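PDB 3F1B: TetR-like transcriptional regulator from Rhodococcus, which probably acts as a DNA-binding transcription regulator of the TetR family, binding a cis-regulatory region of DNA. Local coordinates for residues Q17-A22 with A44-P49; A22-F27 with A63-R68; Q90-L95 with L185-A190; E96-F101 with A167-V172; L136-L141 with L156-L161. All blocks are in the same frame, centred on the assembly; numbering follows the deposited sequence.

Contact 1: Q17-A22 with A44-P49. With SO4 (sulfate ion), chain C.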
# COMPACT_ATOMS: atom_id res chain seq x y z
N GLN A 17 -22.90 4.46 -15.42
CA GLN A 17 -21.66 5.20 -15.49
C GLN A 17 -21.71 6.48 -14.67
O GLN A 17 -20.69 6.88 -14.10
CB GLN A 17 -21.21 5.43 -16.93
CG GLN A 17 -20.38 6.69 -17.21
CD GLN A 17 -21.21 7.79 -17.89
OE1 GLN A 17 -20.94 8.15 -19.03
NE2 GLN A 17 -22.23 8.31 -17.20
N GLN A 18 -22.88 7.10 -14.57
CA GLN A 18 -23.00 8.30 -13.76
C GLN A 18 -22.89 8.00 -12.27
O GLN A 18 -22.31 8.80 -11.51
CB GLN A 18 -24.31 8.99 -14.03
CG GLN A 18 -24.30 9.83 -15.23
CD GLN A 18 -25.65 10.48 -15.44
OE1 GLN A 18 -26.48 10.52 -14.53
NE2 GLN A 18 -25.88 10.97 -16.65
N MSE A 19 -23.44 6.86 -11.85
CA MSE A 19 -23.43 6.46 -10.44
C MSE A 19 -22.04 6.01 -10.01
O MSE A 19 -21.65 6.24 -8.90
CB MSE A 19 -24.39 5.29 -10.21
CG MSE A 19 -25.81 5.71 -9.98
SE MSE A 19 -27.10 4.23 -10.04
CE MSE A 19 -28.56 5.15 -9.15
N LEU A 20 -21.34 5.33 -10.89
CA LEU A 20 -20.02 4.83 -10.60
C LEU A 20 -18.96 5.94 -10.58
O LEU A 20 -18.06 5.95 -9.73
CB LEU A 20 -19.68 3.65 -11.54
CG LEU A 20 -20.50 2.34 -11.31
CD1 LEU A 20 -20.34 1.37 -12.45
CD2 LEU A 20 -20.20 1.60 -10.02
N ASP A 21 -19.11 6.92 -11.47
CA ASP A 21 -18.22 8.09 -11.48
C ASP A 21 -18.32 8.88 -10.18
O ASP A 21 -17.34 9.42 -9.67
CB ASP A 21 -18.60 9.04 -12.62
CG ASP A 21 -18.23 8.49 -13.97
OD1 ASP A 21 -18.57 9.11 -14.98
OD2 ASP A 21 -17.59 7.42 -14.03
N ALA A 22 -19.54 8.99 -9.68
CA ALA A 22 -19.80 9.75 -8.46
C ALA A 22 -19.32 8.99 -7.22
O ALA A 22 -18.94 9.60 -6.22
CB ALA A 22 -21.28 10.02 -8.36
N ALA A 44 -24.07 11.99 -7.72
CA ALA A 44 -24.68 11.50 -8.95
C ALA A 44 -25.96 12.29 -9.26
O ALA A 44 -26.60 12.06 -10.29
CB ALA A 44 -24.97 10.00 -8.81
N GLU A 45 -26.32 13.19 -8.37
CA GLU A 45 -27.56 13.97 -8.49
C GLU A 45 -28.79 13.09 -8.81
O GLU A 45 -29.67 13.45 -9.61
CB GLU A 45 -27.42 15.09 -9.51
CG GLU A 45 -26.05 15.76 -9.50
CD GLU A 45 -26.03 17.08 -10.25
OE1 GLU A 45 -26.79 17.99 -9.85
OE2 GLU A 45 -25.25 17.22 -11.22
N ILE A 46 -28.81 11.92 -8.18
CA ILE A 46 -29.90 10.98 -8.30
C ILE A 46 -30.50 10.83 -6.91
O ILE A 46 -29.93 11.31 -5.92
CB ILE A 46 -29.38 9.66 -8.95
CG1 ILE A 46 -30.34 9.22 -10.04
CG2 ILE A 46 -29.06 8.57 -7.92
CD1 ILE A 46 -30.48 10.23 -11.15
N SER A 47 -31.67 10.21 -6.81
CA SER A 47 -32.29 10.04 -5.52
C SER A 47 -31.57 8.88 -4.77
O SER A 47 -30.97 8.01 -5.41
CB SER A 47 -33.78 9.77 -5.68
OG SER A 47 -34.08 8.52 -5.12
N LYS A 48 -31.63 8.91 -3.44
CA LYS A 48 -31.03 7.87 -2.60
C LYS A 48 -31.79 6.52 -2.79
O LYS A 48 -31.15 5.48 -3.02
CB LYS A 48 -31.00 8.32 -1.15
CG LYS A 48 -30.07 7.54 -0.26
CD LYS A 48 -29.95 8.23 1.12
CE LYS A 48 -29.05 7.44 2.13
NZ LYS A 48 -29.45 7.71 3.58
N PRO A 49 -33.14 6.53 -2.73
CA PRO A 49 -33.90 5.35 -3.10
C PRO A 49 -33.47 4.76 -4.46
O PRO A 49 -33.40 3.53 -4.59
CB PRO A 49 -35.36 5.85 -3.17
CG PRO A 49 -35.41 7.06 -2.29
CD PRO A 49 -33.99 7.56 -2.08
S SO4 C . -25.64 6.04 4.29
O1 SO4 C . -25.68 7.35 3.64
O2 SO4 C . -26.94 5.41 4.01
O3 SO4 C . -24.53 5.23 3.78
O4 SO4 C . -25.47 6.19 5.73
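Ala-22 and Ala-44 meet where helix 12-30 backs the turn of the predicted helix-turn-helix motif, the DNA-reading unit of TetR regulators. The methyl groups touch, Ala-22 CB lying 3.7 Å from Ala-44 CB. The same Ala-22 CB is 3.5 Å from Ala-44 N, so the alanine methyl packs against the backbone of the turn as well as against its side chain. A second tight point lies at the selenium-substituted Met-19. Its CG stands anti to the carbonyl carbon (chi1 -84°) and the chain beyond runs extended, carrying Met-19 CE to 3.7 Å from Ile-46 CG2, where the two side chains cross at about a right angle. Met-50, Leu-51 and Tyr-54 of helix 48-54 also line the selenomethionine, which thereby joins the turn and the following helix to one hydrophobic patch. The other flank is looser: Gln-18, partly exposed, offers Ala-44 CB mainly its backbone, with Gln-18 O 4.0 Å away. Glu-45, exposed, leaves the preceding helix through a Schellman motif at positive phi (47°), and Ser-47 OG then caps Met-50 N. Lys-48 extends away from the packed core towards a sulfate, probably from the crystallisation liquor, that is also hydrogen-bonded by Met-37 N and Asp-38 N. An alanine at Lys-48 would probably leave Asp-38 OD1 without its salt-bridge mate and the sulfate without one of its donors. That donor bond is weak, with Lys-48 NZ 3.4 Å from O2 of the sulfate.

Contact 2: A22-F27 with A63-R68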
# COMPACT_ATOMS: atom_id res chain seq x y z
N ALA A 22 -19.54 8.99 -9.68
CA ALA A 22 -19.80 9.75 -8.46
C ALA A 22 -19.32 8.99 -7.22
O ALA A 22 -18.94 9.60 -6.22
CB ALA A 22 -21.28 10.02 -8.36
N ALA A 23 -19.39 7.65 -7.28
CA ALA A 23 -18.98 6.79 -6.18
C ALA A 23 -17.49 6.86 -6.10
O ALA A 23 -16.93 6.86 -4.99
CB ALA A 23 -19.40 5.36 -6.44
N VAL A 24 -16.84 6.90 -7.26
CA VAL A 24 -15.41 6.94 -7.31
C VAL A 24 -14.92 8.21 -6.58
O VAL A 24 -14.11 8.12 -5.64
CB VAL A 24 -14.87 6.80 -8.76
CG1 VAL A 24 -13.39 7.09 -8.82
CG2 VAL A 24 -15.02 5.40 -9.20
N ASP A 25 -15.44 9.36 -7.01
CA ASP A 25 -15.27 10.63 -6.30
C ASP A 25 -15.32 10.47 -4.79
O ASP A 25 -14.29 10.58 -4.09
CB ASP A 25 -16.39 11.61 -6.69
CG ASP A 25 -16.34 11.99 -8.16
OD1 ASP A 25 -17.08 12.93 -8.54
OD2 ASP A 25 -15.58 11.37 -8.95
N VAL A 26 -16.51 10.16 -4.31
CA VAL A 26 -16.73 10.11 -2.89
C VAL A 26 -15.81 9.09 -2.21
O VAL A 26 -15.30 9.35 -1.12
CB VAL A 26 -18.23 9.88 -2.54
CG1 VAL A 26 -18.47 10.22 -1.09
CG2 VAL A 26 -19.13 10.72 -3.44
N PHE A 27 -15.58 7.94 -2.83
CA PHE A 27 -14.71 6.96 -2.19
C PHE A 27 -13.26 7.45 -2.13
O PHE A 27 -12.56 7.24 -1.12
CB PHE A 27 -14.77 5.62 -2.90
CG PHE A 27 -15.95 4.79 -2.55
CD1 PHE A 27 -16.28 4.54 -1.22
CD2 PHE A 27 -16.73 4.20 -3.58
CE1 PHE A 27 -17.40 3.74 -0.90
CE2 PHE A 27 -17.82 3.40 -3.30
CZ PHE A 27 -18.17 3.17 -1.93
N ALA A 63 -17.81 -2.53 -4.44
CA ALA A 63 -17.28 -3.59 -5.28
C ALA A 63 -17.55 -3.30 -6.79
O ALA A 63 -16.71 -3.61 -7.63
CB ALA A 63 -17.90 -4.94 -4.85
N ALA A 64 -18.71 -2.73 -7.13
CA ALA A 64 -18.98 -2.44 -8.58
C ALA A 64 -17.94 -1.43 -9.09
O ALA A 64 -17.25 -1.63 -10.07
CB ALA A 64 -20.38 -1.91 -8.78
N CYS A 65 -17.82 -0.36 -8.35
CA CYS A 65 -16.78 0.62 -8.56
C CYS A 65 -15.40 -0.00 -8.63
O CYS A 65 -14.61 0.33 -9.53
CB CYS A 65 -16.85 1.60 -7.40
SG CYS A 65 -16.28 3.16 -7.90
N ILE A 66 -15.09 -0.91 -7.71
CA ILE A 66 -13.78 -1.53 -7.71
C ILE A 66 -13.61 -2.39 -8.96
O ILE A 66 -12.58 -2.37 -9.62
CB ILE A 66 -13.50 -2.36 -6.40
CG1 ILE A 66 -13.18 -1.41 -5.25
CG2 ILE A 66 -12.35 -3.38 -6.58
CD1 ILE A 66 -11.72 -1.13 -5.08
N GLN A 67 -14.63 -3.17 -9.27
CA GLN A 67 -14.65 -3.94 -10.51
C GLN A 67 -14.36 -3.06 -11.76
O GLN A 67 -13.49 -3.42 -12.56
CB GLN A 67 -16.03 -4.59 -10.63
CG GLN A 67 -16.13 -5.92 -9.95
CD GLN A 67 -15.50 -7.03 -10.82
OE1 GLN A 67 -14.66 -7.79 -10.35
NE2 GLN A 67 -15.91 -7.09 -12.09
N ARG A 68 -15.08 -1.94 -11.91
CA ARG A 68 -14.94 -1.07 -13.06
C ARG A 68 -13.56 -0.39 -13.15
O ARG A 68 -12.92 -0.41 -14.21
CB ARG A 68 -16.04 -0.02 -13.09
CG ARG A 68 -16.05 0.72 -14.46
CD ARG A 68 -17.06 1.83 -14.58
NE ARG A 68 -16.59 2.96 -13.80
CZ ARG A 68 -17.09 4.19 -13.85
NH1 ARG A 68 -18.11 4.52 -14.68
NH2 ARG A 68 -16.52 5.11 -13.06
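The small helical DNA-binding domain of the TetR fold is closed here, where Val-24 and its neighbours on helix 12-30 meet Cys-65 on helix 58-77. The two segments run nearly perpendicular, at 101°, with axes 9.9 Å apart, so contact is confined to the crossing point and a single side chain from the second helix fills most of it. Cys-65 SG, set anti to its backbone N (chi1 -151°), projects toward helix 12-30 and is met there by Ala-23, Val-24 and Phe-27. It lies 4.1 Å from Ala-23 CB on one flank. Phe-27 turns its edge to the sulfur, with Phe-27 CD2 at 4.5 Å and the sulfur near the ring plane. Val-24 CG2 is modelled implausibly close to the same sulfur, and the exact spacing of that pair is doubtful. One turn further on, Arg-68 bends at chi3 (74°) and its guanidinium comes obliquely to the valine, Arg-68 NH2 standing 4.2 Å from Val-24 CG2. The charge itself is met by Asp-21, whose OD2 forms a salt bridge with Arg-68 NH2. Around this crossing, Phe-27 makes an edge-to-face pair with Phe-62 of helix 58-77. Helix 37-43 covers Val-26 on another side, and helix 106-115 brings Lys-107 against Val-24 and Val-111 against Phe-27, which links the DNA-binding helices to the larger C-terminal domain.

Contact 3: Q90-L95 with L185-A190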
# COMPACT_ATOMS: atom_id res chain seq x y z
N GLN A 90 7.80 -5.03 -23.32
CA GLN A 90 6.59 -5.34 -22.55
C GLN A 90 6.57 -4.60 -21.23
O GLN A 90 5.60 -3.93 -20.92
CB GLN A 90 6.51 -6.81 -22.30
CG GLN A 90 6.28 -7.57 -23.55
CD GLN A 90 6.17 -9.05 -23.28
OE1 GLN A 90 5.32 -9.74 -23.87
NE2 GLN A 90 7.03 -9.55 -22.39
N LEU A 91 7.67 -4.70 -20.49
CA LEU A 91 7.91 -3.93 -19.25
C LEU A 91 7.78 -2.42 -19.47
O LEU A 91 6.98 -1.75 -18.80
CB LEU A 91 9.29 -4.26 -18.68
CG LEU A 91 9.57 -4.06 -17.17
CD1 LEU A 91 10.75 -3.10 -16.88
CD2 LEU A 91 8.37 -3.68 -16.36
N ARG A 92 8.54 -1.87 -20.41
CA ARG A 92 8.36 -0.46 -20.74
C ARG A 92 6.88 -0.10 -21.10
O ARG A 92 6.35 0.93 -20.61
CB ARG A 92 9.34 -0.03 -21.81
CG ARG A 92 9.14 1.39 -22.34
CD ARG A 92 10.27 1.63 -23.38
NE ARG A 92 9.97 2.03 -24.78
CZ ARG A 92 8.81 1.93 -25.45
NH1 ARG A 92 8.74 2.34 -26.71
NH2 ARG A 92 7.71 1.44 -24.89
N ARG A 93 6.19 -0.94 -21.87
CA ARG A 93 4.82 -0.56 -22.27
C ARG A 93 3.83 -0.66 -21.13
O ARG A 93 2.86 0.11 -21.07
CB ARG A 93 4.33 -1.37 -23.44
CG ARG A 93 5.08 -1.09 -24.68
CD ARG A 93 4.35 -1.74 -25.82
NE ARG A 93 4.98 -1.37 -27.08
CZ ARG A 93 4.57 -1.75 -28.27
NH1 ARG A 93 3.53 -2.54 -28.38
NH2 ARG A 93 5.24 -1.34 -29.34
N ALA A 94 4.10 -1.58 -20.20
CA ALA A 94 3.27 -1.78 -19.04
C ALA A 94 3.47 -0.63 -18.07
O ALA A 94 2.51 -0.13 -17.49
CB ALA A 94 3.58 -3.12 -18.37
N LEU A 95 4.72 -0.23 -17.91
CA LEU A 95 5.05 0.83 -17.00
C LEU A 95 4.39 2.08 -17.51
O LEU A 95 3.78 2.85 -16.76
CB LEU A 95 6.56 1.03 -16.93
CG LEU A 95 7.16 0.00 -16.03
CD1 LEU A 95 8.65 0.16 -16.08
CD2 LEU A 95 6.61 0.27 -14.62
N LEU A 185 12.79 5.76 -14.15
CA LEU A 185 13.34 5.28 -12.91
C LEU A 185 12.99 3.81 -12.68
O LEU A 185 13.83 3.02 -12.23
CB LEU A 185 12.78 6.09 -11.74
CG LEU A 185 13.19 5.49 -10.39
CD1 LEU A 185 14.72 5.38 -10.33
CD2 LEU A 185 12.65 6.30 -9.23
N LEU A 186 11.76 3.45 -12.98
CA LEU A 186 11.32 2.09 -12.80
C LEU A 186 11.96 1.13 -13.80
O LEU A 186 12.19 -0.03 -13.46
CB LEU A 186 9.80 2.03 -12.91
CG LEU A 186 8.93 2.15 -11.64
CD1 LEU A 186 9.61 2.34 -10.26
CD2 LEU A 186 7.73 3.09 -11.84
N GLU A 187 12.25 1.59 -15.02
CA GLU A 187 12.88 0.69 -15.97
C GLU A 187 14.27 0.33 -15.47
O GLU A 187 14.69 -0.83 -15.57
CB GLU A 187 13.02 1.28 -17.37
CG GLU A 187 11.73 1.47 -18.13
CD GLU A 187 11.94 2.28 -19.40
OE1 GLU A 187 11.22 3.31 -19.59
OE2 GLU A 187 12.84 1.88 -20.20
N SER A 188 15.01 1.31 -14.96
CA SER A 188 16.40 1.01 -14.61
C SER A 188 16.54 0.34 -13.23
O SER A 188 17.43 -0.47 -13.01
CB SER A 188 17.29 2.24 -14.75
OG SER A 188 16.99 3.19 -13.75
N LEU A 189 15.66 0.66 -12.30
CA LEU A 189 15.56 -0.11 -11.09
C LEU A 189 15.42 -1.60 -11.43
O LEU A 189 15.98 -2.46 -10.77
CB LEU A 189 14.35 0.37 -10.32
CG LEU A 189 13.90 -0.25 -9.01
CD1 LEU A 189 12.95 0.73 -8.38
CD2 LEU A 189 13.23 -1.63 -9.18
N ALA A 190 14.67 -1.90 -12.49
CA ALA A 190 14.34 -3.26 -12.87
C ALA A 190 15.52 -3.94 -13.54
O ALA A 190 15.82 -5.10 -13.24
CB ALA A 190 13.14 -3.28 -13.78
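Segments 90-95 and 185-190 pass each other at 145°, roughly antiparallel with axes 10.2 Å apart, and bring Leu-91, Arg-92 and Leu-95 against Leu-186, Glu-187 and Ala-190. They belong to the all-helical C-terminal domain of the TetR fold. Leu-95 carries much of the packing. With CG anti to the carbonyl carbon (chi1 -80°), both its methyls lie against the same side of Leu-186 CB, Leu-95 CD1 at 3.9 Å and CD2 at 4.0 Å, while Leu-95 CD1 also reaches Glu-187 CG. An alanine at Leu-95 would probably open a gap beside Leu-186 and leave the aliphatic part of Glu-187 with less to rest on. A turn earlier, Leu-91 CD1 rests 3.9 Å from Ala-190 CB. Behind this face, Leu-189 packs on Leu-189 of the second subunit, so helix 179-196 lies between the domain core and the dimer interface. At the more open edge Arg-92 and Glu-187 run alongside each other without pairing their charges: the aliphatic part of Arg-92 is what meets the carboxylate. Arg-92 NH2 has its salt bridge with Glu-89 OE1, while Arg-92 CG sits 3.9 Å from Glu-187 OE1.

Contact 4: E96-F101 with A167-V172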
# COMPACT_ATOMS: atom_id res chain seq x y z
N GLU A 96 4.52 2.31 -18.81
CA GLU A 96 3.96 3.52 -19.36
C GLU A 96 2.45 3.54 -19.37
O GLU A 96 1.85 4.57 -19.05
CB GLU A 96 4.58 3.83 -20.70
CG GLU A 96 6.04 4.26 -20.40
CD GLU A 96 6.96 4.30 -21.61
OE1 GLU A 96 6.43 4.28 -22.75
OE2 GLU A 96 8.22 4.36 -21.41
N GLY A 97 1.81 2.41 -19.69
CA GLY A 97 0.35 2.32 -19.62
C GLY A 97 -0.20 2.52 -18.20
O GLY A 97 -1.07 3.38 -17.97
N PHE A 98 0.33 1.74 -17.25
CA PHE A 98 0.06 1.91 -15.81
C PHE A 98 0.22 3.35 -15.36
O PHE A 98 -0.68 3.90 -14.71
CB PHE A 98 1.02 1.02 -15.01
CG PHE A 98 1.10 1.32 -13.56
CD1 PHE A 98 -0.05 1.50 -12.80
CD2 PHE A 98 2.32 1.31 -12.93
CE1 PHE A 98 0.04 1.75 -11.47
CE2 PHE A 98 2.42 1.54 -11.59
CZ PHE A 98 1.29 1.75 -10.85
N LEU A 99 1.38 3.93 -15.64
CA LEU A 99 1.64 5.26 -15.16
C LEU A 99 0.81 6.36 -15.85
O LEU A 99 0.42 7.35 -15.19
CB LEU A 99 3.12 5.58 -15.22
CG LEU A 99 3.96 4.87 -14.16
CD1 LEU A 99 5.40 5.17 -14.55
CD2 LEU A 99 3.63 5.32 -12.69
N GLY A 100 0.53 6.20 -17.15
CA GLY A 100 -0.35 7.12 -17.90
C GLY A 100 -1.78 7.05 -17.39
O GLY A 100 -2.47 8.09 -17.27
N PHE A 101 -2.23 5.85 -17.03
CA PHE A 101 -3.57 5.68 -16.46
C PHE A 101 -3.74 6.38 -15.07
O PHE A 101 -4.78 6.99 -14.76
CB PHE A 101 -3.86 4.20 -16.31
CG PHE A 101 -5.04 3.91 -15.41
CD1 PHE A 101 -6.34 3.89 -15.93
CD2 PHE A 101 -4.86 3.65 -14.05
CE1 PHE A 101 -7.42 3.61 -15.10
CE2 PHE A 101 -5.98 3.38 -13.23
CZ PHE A 101 -7.23 3.37 -13.77
N ALA A 167 4.36 3.02 -5.21
CA ALA A 167 4.60 4.26 -4.49
C ALA A 167 4.84 5.40 -5.46
O ALA A 167 4.51 6.54 -5.17
CB ALA A 167 5.78 4.12 -3.53
N VAL A 168 5.42 5.10 -6.61
CA VAL A 168 5.76 6.13 -7.61
C VAL A 168 4.46 6.59 -8.32
O VAL A 168 4.23 7.79 -8.47
CB VAL A 168 6.86 5.62 -8.59
CG1 VAL A 168 6.92 6.46 -9.86
CG2 VAL A 168 8.25 5.66 -7.91
N ALA A 169 3.63 5.63 -8.71
CA ALA A 169 2.30 5.86 -9.18
C ALA A 169 1.62 6.89 -8.29
O ALA A 169 1.10 7.86 -8.81
CB ALA A 169 1.52 4.56 -9.22
N ASP A 170 1.66 6.71 -6.97
CA ASP A 170 1.10 7.72 -6.01
C ASP A 170 1.54 9.13 -6.30
O ASP A 170 0.76 10.05 -6.32
CB ASP A 170 1.56 7.45 -4.58
CG ASP A 170 0.43 7.07 -3.65
OD1 ASP A 170 -0.74 6.99 -4.12
OD2 ASP A 170 0.71 6.83 -2.43
N ARG A 171 2.83 9.32 -6.50
CA ARG A 171 3.35 10.62 -6.81
C ARG A 171 2.98 11.08 -8.24
O ARG A 171 2.74 12.25 -8.45
CB ARG A 171 4.87 10.66 -6.60
CG ARG A 171 5.27 10.48 -5.15
CD ARG A 171 5.00 11.71 -4.31
NE ARG A 171 4.82 11.33 -2.91
CZ ARG A 171 5.61 11.69 -1.88
NH1 ARG A 171 6.68 12.49 -2.05
NH2 ARG A 171 5.32 11.26 -0.67
N VAL A 172 2.97 10.17 -9.21
CA VAL A 172 2.43 10.47 -10.52
C VAL A 172 0.95 10.92 -10.39
O VAL A 172 0.61 11.99 -10.84
CB VAL A 172 2.60 9.28 -11.50
CG1 VAL A 172 1.72 9.44 -12.72
CG2 VAL A 172 4.05 9.13 -11.89
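Val-172 N donates a 2.8 Å hydrogen bond to Val-168 O, the regular helical bond that sets these two valines one turn apart along the face met by Leu-99. No hydrogen bond crosses between the helices, and the contact is mainly apolar. Leu-99 is its centre. Its CG stands anti to the carbonyl carbon (chi1 -73°), and beyond it Leu-99 CD2 packs against both Ala-169 and Val-172. There Leu-99 CD2 lies 3.8 Å from Ala-169 CA and 3.9 Å from Val-172 CG2, the leucine and valine side chains crossing at about a right angle. The other valine branch, Val-172 CG1, comes within 3.5 Å of Leu-99 O, so one residue is touched at both its backbone and its tip. Ala-169, small and turned to helix 87-104, also receives the far end of a ring: Phe-98 CZ lies only 3.3 Å from Ala-169 CB, a tight fit, while Phe-98 CE1 and CE2 are both 3.9 Å from that methyl. The equal pair shows the methyl centred between the two sides of the ring, approaching its CZ end obliquely. Trp-109 meets Phe-98 edge to face, and Ala-182 of helix 179-196 lies against Leu-99, Val-168 and Val-172. On its outer side, helix 153-173 meets the second subunit, where Arg-171 forms a salt bridge with Asp-131 of that subunit. A helix packed inwardly on its own domain and outwardly on the partner chain fits the C-terminal domain through which TetR regulators typically dimerise.

Contact 5: L136-L141 with L156-L161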
# COMPACT_ATOMS: atom_id res chain seq x y z
N LEU A 136 3.46 -11.98 -13.06
CA LEU A 136 3.69 -11.61 -14.45
C LEU A 136 5.04 -10.89 -14.61
O LEU A 136 5.74 -11.09 -15.59
CB LEU A 136 2.56 -10.71 -14.96
CG LEU A 136 1.30 -11.49 -15.37
CD1 LEU A 136 -0.00 -10.63 -15.34
CD2 LEU A 136 1.44 -12.33 -16.70
N THR A 137 5.41 -10.07 -13.63
CA THR A 137 6.62 -9.29 -13.71
C THR A 137 7.85 -10.15 -13.56
O THR A 137 8.87 -9.89 -14.22
CB THR A 137 6.60 -8.23 -12.60
OG1 THR A 137 5.47 -7.41 -12.82
CG2 THR A 137 7.83 -7.36 -12.60
N ALA A 138 7.81 -11.11 -12.65
CA ALA A 138 8.93 -12.03 -12.47
C ALA A 138 9.19 -12.84 -13.71
O ALA A 138 10.35 -13.06 -14.06
CB ALA A 138 8.67 -12.97 -11.33
N HIS A 139 8.12 -13.31 -14.36
CA HIS A 139 8.24 -14.03 -15.63
C HIS A 139 8.90 -13.17 -16.68
O HIS A 139 9.77 -13.63 -17.39
CB HIS A 139 6.88 -14.45 -16.20
CG HIS A 139 6.17 -15.53 -15.43
ND1 HIS A 139 4.84 -15.84 -15.66
CD2 HIS A 139 6.60 -16.39 -14.48
CE1 HIS A 139 4.48 -16.85 -14.88
NE2 HIS A 139 5.53 -17.20 -14.15
N LEU A 140 8.50 -11.90 -16.82
CA LEU A 140 9.17 -11.14 -17.87
C LEU A 140 10.60 -10.76 -17.50
O LEU A 140 11.47 -10.69 -18.38
CB LEU A 140 8.34 -9.97 -18.36
CG LEU A 140 8.36 -8.68 -17.60
CD1 LEU A 140 9.69 -7.90 -17.88
CD2 LEU A 140 7.15 -7.92 -18.08
N LEU A 141 10.85 -10.53 -16.21
CA LEU A 141 12.22 -10.31 -15.77
C LEU A 141 13.01 -11.59 -16.06
O LEU A 141 14.15 -11.51 -16.47
CB LEU A 141 12.30 -9.89 -14.28
CG LEU A 141 11.79 -8.50 -13.94
CD1 LEU A 141 11.87 -8.28 -12.46
CD2 LEU A 141 12.51 -7.36 -14.69
N LEU A 156 11.65 -11.78 -6.39
CA LEU A 156 12.12 -10.78 -5.43
C LEU A 156 12.36 -9.38 -6.05
O LEU A 156 11.93 -8.35 -5.49
CB LEU A 156 13.38 -11.33 -4.76
CG LEU A 156 14.16 -10.53 -3.72
CD1 LEU A 156 13.28 -9.75 -2.70
CD2 LEU A 156 15.10 -11.48 -3.00
N ILE A 157 13.03 -9.35 -7.19
CA ILE A 157 13.10 -8.15 -7.99
C ILE A 157 11.66 -7.76 -8.38
O ILE A 157 11.27 -6.59 -8.25
CB ILE A 157 13.97 -8.35 -9.26
CG1 ILE A 157 15.31 -8.95 -8.88
CG2 ILE A 157 14.12 -7.03 -10.06
CD1 ILE A 157 16.15 -8.09 -7.95
N ALA A 158 10.83 -8.74 -8.74
CA ALA A 158 9.46 -8.38 -9.14
C ALA A 158 8.72 -7.67 -8.07
O ALA A 158 8.01 -6.72 -8.34
CB ALA A 158 8.65 -9.59 -9.61
N ILE A 159 8.83 -8.16 -6.85
CA ILE A 159 8.06 -7.61 -5.75
C ILE A 159 8.57 -6.22 -5.47
O ILE A 159 7.77 -5.30 -5.28
CB ILE A 159 8.24 -8.47 -4.48
CG1 ILE A 159 7.60 -9.86 -4.67
CG2 ILE A 159 7.64 -7.78 -3.25
CD1 ILE A 159 8.31 -11.07 -3.85
N ALA A 160 9.90 -6.06 -5.40
CA ALA A 160 10.47 -4.73 -5.17
C ALA A 160 10.05 -3.72 -6.27
O ALA A 160 9.74 -2.57 -5.93
CB ALA A 160 11.94 -4.83 -5.13
N LEU A 161 10.10 -4.12 -7.55
CA LEU A 161 9.68 -3.27 -8.70
C LEU A 161 8.19 -2.89 -8.62
O LEU A 161 7.78 -1.77 -8.98
CB LEU A 161 9.91 -4.04 -10.00
CG LEU A 161 10.21 -3.36 -11.38
CD1 LEU A 161 9.50 -4.00 -12.57
CD2 LEU A 161 10.08 -1.77 -11.48
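Leu-141 and Ile-157 meet at about a right angle, Thr-137 and Leu-161 cross obliquely, and between these two pairs Ala-138 and Ala-158 come together with hardly any side chain. This middle point brings the helices close: the axes approach to 8.2 Å at an angle of 124°, and the CA atoms of Ala-138 and Ala-158 are 5.0 Å apart. Ala-158 CB presses on the opposite backbone, 3.5 Å from Ala-138 N, as well as on Ala-138 CB. On one flank Leu-141 CG stands anti to the carbonyl carbon (chi1 -70°), and Leu-141 CD1 comes down on the branch of Ile-157, 3.5 Å from its CG2. On the other flank the methyl of Thr-137 does the touching. Thr-137 CG2 is held anti to the backbone N and rests 3.8 Å from both Ala-158 CB and Leu-161 CD1. Its hydroxyl is spent on its own helix, OG1 being hydrogen-bonded to Leu-133 O, so the threonine shows the neighbouring helix only hydrocarbon. Trp-191 of helix 179-196 packs on Leu-141, and Leu-91 of helix 87-104 on Leu-161, so that both flanks continue into the domain core. Ile-157 also reaches Leu-185 of the second subunit. Alanines that let two helices pass closely, with larger residues on each side, join two helices of the C-terminal domain through which TetR-family regulators typically dimerise.

Overall arrangement
From the N terminus, helix 12-30 comes first into play twice. Contact 1 closes the loop that holds helix 37-43, and contact 2 opens one turn further along the same helix, its segment sharing Ala-22, and closes at helix 58-77, so the two cross along the chain and knit the DNA-binding domain together. The remaining contacts come after both, within the C-terminal domain, and nest in one another. There contact 3 closes the longest loop, joining helix 87-104 to helix 179-196. Contact 4 nests inside it, tying helix 87-104 to helix 153-173, and contact 5, between helices 126-143 and 153-173, nests inside both. Contacts 3, 4 and 5 all border the second subunit.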